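Local coordinates for protein enoyl-CoA hydratase/carnithine racemase (Thermus thermophilus JL-18, PDB 6SL9) that probably acts as the PaaG-type isomerase of phenylacetic acid catabolism, a crotonase-family enzyme linked to formation of oxepin-CoA, at residues A[51-56]-A[189-194]. Numbering follows the deposited sequence.
Sequences ALLLTG and EALSLA
Leu53 reaches out from the strand and sets the two methyls of its isobutyl group against neighbouring points of the helix. Its CD1 meets the CB of Ala190 at 3.7 Å, while CD2 lies against the backbone of the following residue, 3.9 Å from the N of Leu191. With CG anti to the backbone N (chi1 175°), the branch extends far enough from the strand to reach both. One turn further along the helix, the CB of Ala194 faces the base of the same side chain, 4.4 Å from the CB of Leu53. The small methyls of Ala190 and Ala194 leave the helix able to lie close: the axes of 51-56 and 189-194 come within 8.7 Å and run nearly antiparallel (162°). At the start of the strand the CB of Ala51 comes up against the O of Ala194 at 3.5 Å.

This tight, buried side contrasts with the partly exposed flank at Leu191, where the side chain makes a looser contact, its CD1 4.2 Å from the CD2 of Leu53, and where exposed Ser192 follows on the solvent side. Val14 and Val99, from the strands on either side of 51-56, also touch Leu53 and Ala194, extending the apolar layer across the sheet. Helix 186-197 thus covers one face of the central beta-sheet, the helix-on-sheet packing of the crotonase fold's spiral core.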
loop_
_atom_site.group_PDB
_atom_site.type_symbol
_atom_site.label_atom_id
_atom_site.label_comp_id
_atom_site.label_asym_id
_atom_site.label_seq_id
_atom_site.Cartn_x
_atom_site.Cartn_y
_atom_site.Cartn_z
ATOM N N ALA A 51 -28.177 0.798 -1.694
ATOM C CA ALA A 51 -27.033 0.953 -0.780
ATOM C C ALA A 51 -27.358 0.268 0.528
ATOM O O ALA A 51 -28.547 0.115 0.851
ATOM C CB ALA A 51 -26.724 2.414 -0.545
ATOM N N LEU A 52 -26.343 -0.122 1.276
ATOM C CA LEU A 52 -26.506 -0.716 2.610
ATOM C C LEU A 52 -25.739 0.129 3.624
ATOM O O LEU A 52 -24.736 0.770 3.276
ATOM C CB LEU A 52 -25.997 -2.149 2.590
ATOM C CG LEU A 52 -26.883 -3.190 1.897
ATOM C CD1 LEU A 52 -26.727 -3.110 0.391
ATOM C CD2 LEU A 52 -26.551 -4.580 2.352
ATOM N N LEU A 53 -26.253 0.097 4.853
ATOM C CA LEU A 53 -25.625 0.795 5.988
ATOM C C LEU A 53 -25.546 -0.232 7.128
ATOM O O LEU A 53 -26.591 -0.789 7.490
ATOM C CB LEU A 53 -26.455 1.995 6.416
ATOM C CG LEU A 53 -26.022 2.771 7.664
ATOM C CD1 LEU A 53 -24.601 3.237 7.614
ATOM C CD2 LEU A 53 -26.985 3.946 7.854
ATOM N N LEU A 54 -24.374 -0.432 7.727
ATOM C CA LEU A 54 -24.162 -1.385 8.824
ATOM C C LEU A 54 -23.702 -0.610 10.046
ATOM O O LEU A 54 -22.744 0.174 9.958
ATOM C CB LEU A 54 -23.107 -2.414 8.369
ATOM C CG LEU A 54 -22.719 -3.448 9.445
ATOM C CD1 LEU A 54 -23.901 -4.335 9.832
ATOM C CD2 LEU A 54 -21.578 -4.296 8.896
ATOM N N THR A 55 -24.335 -0.898 11.168
ATOM C CA THR A 55 -23.986 -0.289 12.461
ATOM C C THR A 55 -24.256 -1.288 13.585
ATOM O O THR A 55 -24.742 -2.383 13.322
ATOM C CB THR A 55 -24.731 1.035 12.616
ATOM O OG1 THR A 55 -24.064 1.804 13.627
ATOM C CG2 THR A 55 -26.197 0.879 12.951
ATOM N N GLY A 56 -23.956 -0.885 14.815
ATOM C CA GLY A 56 -24.218 -1.715 15.994
ATOM C C GLY A 56 -25.230 -1.069 16.920
ATOM O O GLY A 56 -25.334 0.154 17.021
ATOM N N GLU A 189 -25.739 11.305 9.759
ATOM C CA GLU A 189 -24.707 11.563 8.729
ATOM C C GLU A 189 -24.509 10.284 7.895
ATOM O O GLU A 189 -24.345 10.390 6.664
ATOM C CB GLU A 189 -23.404 12.073 9.392
ATOM C CG GLU A 189 -23.545 13.430 10.033
ATOM C CD GLU A 189 -22.511 14.480 9.791
ATOM O OE1 GLU A 189 -22.502 15.438 10.609
ATOM O OE2 GLU A 189 -21.841 14.452 8.731
ATOM N N ALA A 190 -24.449 9.132 8.526
ATOM C CA ALA A 190 -24.166 7.884 7.782
ATOM C C ALA A 190 -25.353 7.616 6.857
ATOM O O ALA A 190 -25.171 7.181 5.726
ATOM C CB ALA A 190 -23.933 6.737 8.750
ATOM N N LEU A 191 -26.576 7.835 7.339
ATOM C CA LEU A 191 -27.775 7.610 6.498
ATOM C C LEU A 191 -27.802 8.602 5.330
ATOM O O LEU A 191 -28.176 8.223 4.236
ATOM C CB LEU A 191 -29.050 7.649 7.317
ATOM C CG LEU A 191 -30.279 7.251 6.544
ATOM C CD1 LEU A 191 -30.221 5.833 5.992
ATOM C CD2 LEU A 191 -31.488 7.390 7.439
ATOM N N SER A 192 -27.465 9.856 5.562
ATOM C CA SER A 192 -27.432 10.866 4.476
ATOM C C SER A 192 -26.463 10.381 3.403
ATOM O O SER A 192 -26.781 10.468 2.197
ATOM C CB SER A 192 -27.007 12.214 5.049
ATOM O OG SER A 192 -26.929 13.147 4.013
ATOM N N LEU A 193 -25.266 9.935 3.800
ATOM C CA LEU A 193 -24.277 9.483 2.796
ATOM C C LEU A 193 -24.817 8.233 2.075
ATOM O O LEU A 193 -24.733 8.132 0.857
ATOM C CB LEU A 193 -22.961 9.176 3.513
ATOM C CG LEU A 193 -21.859 8.548 2.651
ATOM C CD1 LEU A 193 -21.510 9.462 1.518
ATOM C CD2 LEU A 193 -20.628 8.220 3.463
ATOM N N ALA A 194 -25.365 7.270 2.794
ATOM C CA ALA A 194 -25.938 6.066 2.176
ATOM C C ALA A 194 -27.047 6.436 1.201
ATOM O O ALA A 194 -27.133 5.843 0.134
ATOM C CB ALA A 194 -26.389 5.103 3.241
#